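Local structure of polysaccharide Lyase Family 6 (Bacteroides cellulosilyticus, 6QPS) at residues 168-173 against 457-462; 199-204 against 213-218. The protein cleaves alginate with a preference for mannuronic acid, probably by calcium-assisted beta-elimination. All blocks are in the same frame, centred on the assembly; numbering follows the deposited sequence.

Contact 1. Residues 168-173 against 457-462; sequences HCYFAN and KENVNH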
ATOM      1  N   HIS A 168      -8.082  10.670   1.057  1.00  8.65           N
ATOM      2  CA  HIS A 168      -7.839  11.865   1.868  1.00  8.30           C
ATOM      3  C   HIS A 168      -7.897  11.568   3.365  1.00  9.56           C
ATOM      4  O   HIS A 168      -8.265  12.429   4.166  1.00 10.85           O
ATOM      5  CB  HIS A 168      -8.758  13.020   1.469  1.00  8.46           C
ATOM      6  CG  HIS A 168      -8.574  13.459   0.047  1.00  9.65           C
ATOM      7  ND1 HIS A 168      -9.330  12.960  -0.989  1.00 10.95           N
ATOM      8  CD2 HIS A 168      -7.713  14.352  -0.511  1.00  9.45           C
ATOM      9  CE1 HIS A 168      -8.944  13.523  -2.123  1.00 10.27           C
ATOM     10  NE2 HIS A 168      -7.965  14.370  -1.863  1.00 10.98           N
ATOM     11  N   CYS A 169      -7.451  10.380   3.768  1.00  9.34           N
ATOM     12  CA  CYS A 169      -7.399   9.972   5.171  1.00  8.59           C
ATOM     13  C   CYS A 169      -5.963   9.995   5.690  1.00  9.09           C
ATOM     14  O   CYS A 169      -5.000  10.065   4.923  1.00 10.59           O
ATOM     15  CB  CYS A 169      -7.985   8.566   5.338  1.00 10.18           C
ATOM     16  SG  CYS A 169      -9.783   8.421   5.070  1.00 10.02           S
ATOM     17  N   TYR A 170      -5.829   9.957   7.018  1.00  8.95           N
ATOM     18  CA  TYR A 170      -4.535   9.879   7.706  1.00  9.34           C
ATOM     19  C   TYR A 170      -4.586   8.687   8.645  1.00  9.78           C
ATOM     20  O   TYR A 170      -5.498   8.598   9.480  1.00 11.53           O
ATOM     21  CB  TYR A 170      -4.303  11.159   8.512  1.00  9.98           C
ATOM     22  CG  TYR A 170      -3.020  11.250   9.321  1.00 11.05           C
ATOM     23  CD1 TYR A 170      -2.988  10.868  10.644  1.00 13.85           C
ATOM     24  CD2 TYR A 170      -1.855  11.740   8.761  1.00 12.58           C
ATOM     25  CE1 TYR A 170      -1.819  10.986  11.412  1.00 14.80           C
ATOM     26  CE2 TYR A 170      -0.690  11.852   9.511  1.00 14.76           C
ATOM     27  CZ  TYR A 170      -0.682  11.465  10.833  1.00 12.34           C
ATOM     28  OH  TYR A 170       0.499  11.576  11.571  1.00 13.05           O
ATOM     29  N   PHE A 171      -3.629   7.771   8.498  1.00  8.86           N
ATOM     30  CA  PHE A 171      -3.577   6.565   9.316  1.00  8.71           C
ATOM     31  C   PHE A 171      -2.183   6.468   9.910  1.00 10.10           C
ATOM     32  O   PHE A 171      -1.208   6.356   9.160  1.00 10.78           O
ATOM     33  CB  PHE A 171      -3.814   5.306   8.476  1.00 11.99           C
ATOM     34  CG  PHE A 171      -5.073   5.313   7.636  1.00 11.85           C
ATOM     35  CD1 PHE A 171      -5.021   5.570   6.278  1.00 16.39           C
ATOM     36  CD2 PHE A 171      -6.295   5.009   8.193  1.00 20.20           C
ATOM     37  CE1 PHE A 171      -6.169   5.521   5.504  1.00 15.18           C
ATOM     38  CE2 PHE A 171      -7.456   4.981   7.408  1.00 19.01           C
ATOM     39  CZ  PHE A 171      -7.373   5.218   6.063  1.00 13.65           C
ATOM     40  N   ALA A 172      -2.069   6.496  11.240  1.00  9.96           N
ATOM     41  CA  ALA A 172      -0.737   6.490  11.834  1.00 10.90           C
ATOM     42  C   ALA A 172      -0.706   5.861  13.220  1.00 10.13           C
ATOM     43  O   ALA A 172      -1.714   5.776  13.927  1.00 10.21           O
ATOM     44  CB  ALA A 172      -0.157   7.910  11.931  1.00 12.23           C
ATOM     45  N   ASN A 173       0.498   5.446  13.608  1.00 10.33           N
ATOM     46  CA  ASN A 173       0.813   4.990  14.968  1.00 11.49           C
ATOM     47  C   ASN A 173       0.087   3.708  15.361  1.00 12.36           C
ATOM     48  O   ASN A 173      -0.365   3.555  16.500  1.00 12.67           O
ATOM     49  CB  ASN A 173       0.606   6.114  15.975  1.00 12.45           C
ATOM     50  CG  ASN A 173       1.446   7.333  15.616  1.00 13.09           C
ATOM     51  OD1 ASN A 173       2.657   7.226  15.515  1.00 15.64           O
ATOM     52  ND2 ASN A 173       0.806   8.452  15.333  1.00 13.37           N
ATOM     53  N   LYS A 457      -0.710  18.046   8.771  1.00 12.21           N
ATOM     54  CA  LYS A 457      -0.041  19.243   8.278  1.00 11.38           C
ATOM     55  C   LYS A 457       1.412  19.276   8.709  1.00 12.19           C
ATOM     56  O   LYS A 457       2.286  19.683   7.937  1.00 11.81           O
ATOM     57  CB  LYS A 457      -0.771  20.495   8.751  1.00 15.28           C
ATOM     58  CG  LYS A 457      -2.164  20.625   8.128  1.00 17.61           C
ATOM     59  CD  LYS A 457      -2.866  21.910   8.538  1.00 31.58           C
ATOM     60  CE  LYS A 457      -3.457  21.797   9.937  1.00 39.71           C
ATOM     61  NZ  LYS A 457      -4.830  22.376  10.016  1.00 41.78           N
ATOM     62  N   GLU A 458       1.685  18.861   9.948  1.00 12.45           N
ATOM     63  CA  GLU A 458       3.052  18.839  10.452  1.00 12.03           C
ATOM     64  C   GLU A 458       3.909  17.842   9.672  1.00 11.98           C
ATOM     65  O   GLU A 458       5.051  18.153   9.299  1.00 12.68           O
ATOM     66  CB  GLU A 458       3.049  18.510  11.952  1.00 13.13           C
ATOM     67  CG  GLU A 458       2.447  19.597  12.826  1.00 17.74           C
ATOM     68  CD  GLU A 458       2.174  19.156  14.257  1.00 23.02           C
ATOM     69  OE1 GLU A 458       2.385  17.970  14.585  1.00 24.35           O
ATOM     70  OE2 GLU A 458       1.727  20.017  15.048  1.00 22.09           O
ATOM     71  N   ASN A 459       3.387  16.630   9.433  1.00 13.33           N
ATOM     72  CA  ASN A 459       4.166  15.614   8.716  1.00 13.03           C
ATOM     73  C   ASN A 459       4.406  16.022   7.256  1.00 11.91           C
ATOM     74  O   ASN A 459       5.478  15.756   6.693  1.00 12.32           O
ATOM     75  CB  ASN A 459       3.465  14.239   8.695  1.00 14.95           C
ATOM     76  CG  ASN A 459       3.363  13.542  10.053  1.00 21.61           C
ATOM     77  OD1 ASN A 459       2.635  12.532  10.176  1.00 19.76           O
ATOM     78  ND2 ASN A 459       4.076  14.036  11.050  1.00 19.77           N
ATOM     79  N   VAL A 460       3.406  16.628   6.614  1.00 11.56           N
ATOM     80  CA  VAL A 460       3.574  17.129   5.248  1.00 11.69           C
ATOM     81  C   VAL A 460       4.619  18.231   5.221  1.00 13.04           C
ATOM     82  O   VAL A 460       5.482  18.266   4.335  1.00 12.18           O
ATOM     83  CB  VAL A 460       2.224  17.604   4.675  1.00 11.89           C
ATOM     84  CG1 VAL A 460       2.437  18.492   3.430  1.00 11.98           C
ATOM     85  CG2 VAL A 460       1.314  16.405   4.357  1.00 11.08           C
ATOM     86  N   ASN A 461       4.579  19.139   6.203  1.00 11.05           N
ATOM     87  CA  ASN A 461       5.581  20.199   6.263  1.00 11.88           C
ATOM     88  C   ASN A 461       6.984  19.632   6.471  1.00 11.03           C
ATOM     89  O   ASN A 461       7.961  20.157   5.923  1.00 11.16           O
ATOM     90  CB  ASN A 461       5.260  21.178   7.386  1.00 14.33           C
ATOM     91  CG  ASN A 461       6.296  22.271   7.500  1.00 18.72           C
ATOM     92  OD1 ASN A 461       7.086  22.311   8.453  1.00 21.49           O
ATOM     93  ND2 ASN A 461       6.328  23.144   6.517  1.00 17.89           N
ATOM     94  N   HIS A 462       7.099  18.538   7.238  1.00 11.56           N
ATOM     95  CA  HIS A 462       8.396  17.889   7.389  1.00 11.64           C
ATOM     96  C   HIS A 462       8.941  17.422   6.041  1.00 10.75           C
ATOM     97  O   HIS A 462      10.100  17.691   5.699  1.00 11.00           O
ATOM     98  CB  HIS A 462       8.350  16.716   8.368  1.00 12.37           C
ATOM     99  CG  HIS A 462       9.713  16.149   8.613  1.00 12.36           C
ATOM    100  ND1 HIS A 462      10.525  16.577   9.639  1.00 14.59           N
ATOM    101  CD2 HIS A 462      10.445  15.262   7.899  1.00 11.76           C
ATOM    102  CE1 HIS A 462      11.694  15.964   9.556  1.00 13.33           C
ATOM    103  NE2 HIS A 462      11.662  15.142   8.524  1.00 13.20           N
TER

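Contact 2. Residues 199-204 against 213-218; sequences NFFGER and EIIRIG. With CA (calcium ion), chain C.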
ATOM      1  N   ASN A 199      -4.214   9.361   0.390  1.00  8.17           N
ATOM      2  CA  ASN A 199      -4.104   9.118   1.824  1.00  8.22           C
ATOM      3  C   ASN A 199      -2.672   9.324   2.290  1.00  8.24           C
ATOM      4  O   ASN A 199      -1.715   9.224   1.509  1.00  9.11           O
ATOM      5  CB  ASN A 199      -4.534   7.690   2.146  1.00  7.92           C
ATOM      6  CG  ASN A 199      -5.924   7.412   1.699  1.00  7.96           C
ATOM      7  OD1 ASN A 199      -6.891   7.913   2.262  1.00  8.12           O
ATOM      8  ND2 ASN A 199      -6.048   6.587   0.682  1.00  7.81           N
ATOM      9  N   PHE A 200      -2.536   9.649   3.576  1.00  9.18           N
ATOM     10  CA  PHE A 200      -1.249   9.771   4.251  1.00  8.48           C
ATOM     11  C   PHE A 200      -1.147   8.627   5.264  1.00  8.22           C
ATOM     12  O   PHE A 200      -1.827   8.634   6.302  1.00  9.33           O
ATOM     13  CB  PHE A 200      -1.134  11.145   4.925  1.00  9.18           C
ATOM     14  CG  PHE A 200       0.281  11.529   5.333  1.00  9.26           C
ATOM     15  CD1 PHE A 200       0.868  10.981   6.458  1.00 11.13           C
ATOM     16  CD2 PHE A 200       1.002  12.438   4.578  1.00  9.79           C
ATOM     17  CE1 PHE A 200       2.157  11.351   6.830  1.00 11.29           C
ATOM     18  CE2 PHE A 200       2.287  12.799   4.943  1.00 10.76           C
ATOM     19  CZ  PHE A 200       2.854  12.243   6.058  1.00 11.41           C
ATOM     20  N   PHE A 201      -0.312   7.646   4.949  1.00  7.67           N
ATOM     21  CA  PHE A 201      -0.034   6.524   5.844  1.00  8.76           C
ATOM     22  C   PHE A 201       1.213   6.927   6.628  1.00  8.72           C
ATOM     23  O   PHE A 201       2.311   6.974   6.071  1.00  9.51           O
ATOM     24  CB  PHE A 201       0.185   5.240   5.043  1.00  9.30           C
ATOM     25  CG  PHE A 201      -1.025   4.790   4.260  1.00  7.69           C
ATOM     26  CD1 PHE A 201      -1.165   5.159   2.944  1.00  8.91           C
ATOM     27  CD2 PHE A 201      -2.019   4.006   4.830  1.00 10.46           C
ATOM     28  CE1 PHE A 201      -2.260   4.779   2.205  1.00  8.26           C
ATOM     29  CE2 PHE A 201      -3.126   3.591   4.079  1.00  9.88           C
ATOM     30  CZ  PHE A 201      -3.247   3.991   2.770  1.00 10.43           C
ATOM     31  N   GLY A 202       1.039   7.311   7.893  1.00  9.44           N
ATOM     32  CA  GLY A 202       2.128   7.791   8.727  1.00 10.34           C
ATOM     33  C   GLY A 202       2.878   6.708   9.480  1.00 10.74           C
ATOM     34  O   GLY A 202       2.836   5.516   9.149  1.00 10.01           O
ATOM     35  N   GLU A 203       3.544   7.143  10.541  1.00  9.80           N
ATOM     36  CA  GLU A 203       4.590   6.343  11.139  1.00 10.35           C
ATOM     37  C   GLU A 203       4.082   4.994  11.629  1.00 10.11           C
ATOM     38  O   GLU A 203       3.013   4.880  12.246  1.00 10.19           O
ATOM     39  CB  GLU A 203       5.207   7.123  12.297  1.00 14.40           C
ATOM     40  CG  GLU A 203       6.393   6.385  12.920  1.00 18.54           C
ATOM     41  CD  GLU A 203       7.357   7.292  13.664  1.00 31.30           C
ATOM     42  OE1 GLU A 203       6.917   8.342  14.168  1.00 29.01           O
ATOM     43  OE2 GLU A 203       8.553   6.939  13.743  1.00 32.57           O
ATOM     44  N   ARG A 204       4.907   3.979  11.401  1.00 10.44           N
ATOM     45  CA  ARG A 204       4.753   2.675  12.020  1.00  9.21           C
ATOM     46  C   ARG A 204       6.137   2.222  12.448  1.00 11.22           C
ATOM     47  O   ARG A 204       7.036   2.102  11.603  1.00 11.90           O
ATOM     48  CB  ARG A 204       4.137   1.654  11.061  1.00 10.41           C
ATOM     49  CG  ARG A 204       3.700   0.378  11.799  1.00 12.04           C
ATOM     50  CD  ARG A 204       2.889  -0.602  10.977  1.00 11.24           C
ATOM     51  NE  ARG A 204       2.351  -1.611  11.874  1.00 11.57           N
ATOM     52  CZ  ARG A 204       1.371  -2.458  11.563  1.00 10.46           C
ATOM     53  NH1 ARG A 204       0.848  -2.455  10.344  1.00  9.35           N
ATOM     54  NH2 ARG A 204       0.928  -3.296  12.489  1.00 10.72           N
ATOM     55  N   GLU A 213       2.440  -5.021   7.821  1.00 10.24           N
ATOM     56  CA  GLU A 213       2.295  -4.330   6.546  1.00  9.13           C
ATOM     57  C   GLU A 213       1.339  -3.139   6.693  1.00  9.57           C
ATOM     58  O   GLU A 213       0.460  -3.114   7.562  1.00  9.78           O
ATOM     59  CB  GLU A 213       1.721  -5.296   5.508  1.00 12.41           C
ATOM     60  CG  GLU A 213       2.569  -6.550   5.236  1.00 11.99           C
ATOM     61  CD  GLU A 213       2.256  -7.776   6.115  1.00 12.24           C
ATOM     62  OE1 GLU A 213       1.548  -7.637   7.147  1.00 11.78           O
ATOM     63  OE2 GLU A 213       2.756  -8.891   5.768  1.00 13.10           O
ATOM     64  N   ILE A 214       1.483  -2.158   5.801  1.00  8.09           N
ATOM     65  CA  ILE A 214       0.507  -1.070   5.718  1.00  8.42           C
ATOM     66  C   ILE A 214      -0.683  -1.473   4.847  1.00  8.83           C
ATOM     67  O   ILE A 214      -1.836  -1.380   5.278  1.00  8.99           O
ATOM     68  CB  ILE A 214       1.166   0.223   5.202  1.00  9.36           C
ATOM     69  CG1 ILE A 214       2.380   0.640   6.044  1.00  7.96           C
ATOM     70  CG2 ILE A 214       0.150   1.378   5.175  1.00  8.70           C
ATOM     71  CD1 ILE A 214       2.116   0.831   7.523  1.00 10.51           C
ATOM     72  N   ILE A 215      -0.434  -1.910   3.607  1.00  8.18           N
ATOM     73  CA  ILE A 215      -1.484  -2.388   2.712  1.00  9.35           C
ATOM     74  C   ILE A 215      -1.145  -3.802   2.252  1.00  9.56           C
ATOM     75  O   ILE A 215      -0.003  -4.080   1.858  1.00  8.31           O
ATOM     76  CB  ILE A 215      -1.637  -1.474   1.474  1.00  8.16           C
ATOM     77  CG1 ILE A 215      -1.959  -0.028   1.835  1.00  8.56           C
ATOM     78  CG2 ILE A 215      -2.701  -2.025   0.497  1.00  8.86           C
ATOM     79  CD1 ILE A 215      -2.031   0.916   0.657  1.00  9.22           C
ATOM     80  N   ARG A 216      -2.152  -4.674   2.231  1.00  7.97           N
ATOM     81  CA  ARG A 216      -2.047  -6.007   1.643  1.00  8.39           C
ATOM     82  C   ARG A 216      -3.220  -6.178   0.684  1.00  7.74           C
ATOM     83  O   ARG A 216      -4.381  -5.968   1.073  1.00  8.26           O
ATOM     84  CB  ARG A 216      -2.047  -7.128   2.691  1.00  9.27           C
ATOM     85  CG  ARG A 216      -1.754  -8.508   2.084  1.00  9.37           C
ATOM     86  CD  ARG A 216      -2.143  -9.595   3.070  1.00 11.27           C
ATOM     87  NE  ARG A 216      -1.232  -9.765   4.198  1.00 11.10           N
ATOM     88  CZ  ARG A 216      -1.600 -10.056   5.436  1.00 10.54           C
ATOM     89  NH1 ARG A 216      -2.874 -10.117   5.782  1.00 12.38           N
ATOM     90  NH2 ARG A 216      -0.682 -10.260   6.362  1.00 14.01           N
ATOM     91  N   ILE A 217      -2.931  -6.494  -0.564  1.00  8.13           N
ATOM     92  CA  ILE A 217      -3.964  -6.628  -1.593  1.00  7.30           C
ATOM     93  C   ILE A 217      -4.154  -8.113  -1.893  1.00  7.76           C
ATOM     94  O   ILE A 217      -3.421  -8.701  -2.696  1.00  8.86           O
ATOM     95  CB  ILE A 217      -3.650  -5.842  -2.870  1.00  7.43           C
ATOM     96  CG1 ILE A 217      -3.176  -4.411  -2.557  1.00  9.18           C
ATOM     97  CG2 ILE A 217      -4.925  -5.814  -3.788  1.00  8.88           C
ATOM     98  CD1 ILE A 217      -2.823  -3.601  -3.814  1.00 10.91           C
ATOM     99  N   GLY A 218      -5.164  -8.732  -1.274  1.00  7.34           N
ATOM    100  CA  GLY A 218      -5.357 -10.166  -1.364  1.00  7.61           C
ATOM    101  C   GLY A 218      -4.567 -10.941  -0.332  1.00  8.12           C
ATOM    102  O   GLY A 218      -4.028 -10.380   0.624  1.00  8.47           O
TER
HETATM  103 CA    CA C 501       5.069  -9.280   5.553  1.00 12.19          CA
HETATM  104  O   HOH W   1       4.433 -11.507   4.779  1.00 13.73           O
HETATM  105  O   HOH W   2       7.394  -9.909   5.026  1.00 14.47           O

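Contact 1. Residues 168-173 against 457-462
Y170 and N459 make this contact by themselves, a tyrosine on strand 170-172 reaching across to an asparagine on helix 454-465. The route begins at CB of Y170, which leaves the strand on the side of the helix. CG stands anti to the backbone N (chi1 179°), and that setting carries the ring straight out from the strand, with its hydroxyl leading. Further out, CE2 and CZ each lie 3.5 Å from OD1 of N459, which sits at the ring edge, near its plane. At the tip, OH of Y170 donates a hydrogen bond of 2.7 Å to OD1 of N459. The angle at that oxygen is 142°, and the donor is tilted 32° from the carbonyl plane. The two side chains cross at about a right angle.

The setting is the right-handed parallel beta-helix of the chondroitinase B family, and the pair illustrates how a C-terminal helix can be fastened to the outside of such a coil. Along the strand, side chains alternate: Y170 turns outward to helix 454-465, whereas F171 turns inward and meets the ring of F201 on the next coil. The tyrosine also packs on P450, A455 and L456, and its ring meets that of H453, neighbours that help keep it where its hydroxyl reaches the amide. N459 in turn rests on F200, which joins the same helix to a second strand of the coil.

Contact 2. Residues 199-204 against 213-218
The backbones of F201 and I214 stand 7.6 Å apart at their CA atoms, the closest such pair between 199-204 and 213-218, and no hydrogen bond joins the two segments, so side chains have to bridge them. The side chains of F201 and I214 run alongside each other, pointing opposite ways. The closest apolar touch brings CG2 of I214 to 3.4 Å from CD2 of F201, approaching the ring obliquely. CG2, anti to the backbone N, faces the ring, while the CG1 branch carries CD1 to R204. Farther along the ring, CD1 of I215 comes within 3.9 Å of CZ of F201, its side chain crossing the aromatic one at about a right angle.

These contacts fill the interior of a parallel beta-helix, where strands 200-201 and 215-218 belong to different faces of the coil; I214, just ahead of the second strand, and I215, on it, meet F201 between them. Were F201 replaced by an alanine, a gap would probably open beside I214 and I215, leaving the methyls of both without the ring they pack on.

R204 runs extended past I214, its CD 3.8 Å from CD1 of the isoleucine. O of E213 lies 2.9 Å from NH1 of R204, at the edge of the guanidinium and near its plane, but the angle is too poor for a hydrogen bond; NH2 of R204 bonds to the carbonyl of G178. E213 points the other way. Bent at chi2 (90°), it brings OE2 to 2.4 Å from the calcium ion, which also binds two waters, N210, E242 and E244. NH2 of R216 makes a salt bridge of 3.5 Å to OE1 of E213; the oxygen sits well out of the guanidinium plane, so no N-H points at it and charge alone holds the pair.

Followed from the N terminus, the chain passes 168-173, then 199-204 and 213-218, and reaches 457-462 only near its end. Contact 2 closes a short loop of eight residues, including the calcium ligand N210; contact 1 spans 283 residues and encloses it entirely, so the two nest without crossing. Their centres are about 13 Å apart, and they share a face of the beta-helix: strands 170-172 and 200-201 are parallel neighbours, with a probable hydrogen bond of 2.8 Å from N of G202 to O of F171. Contact 1 ties the outside of that face to the C-terminal helix, whereas contact 2 ties it through the interior to the segment bearing a metal ligand.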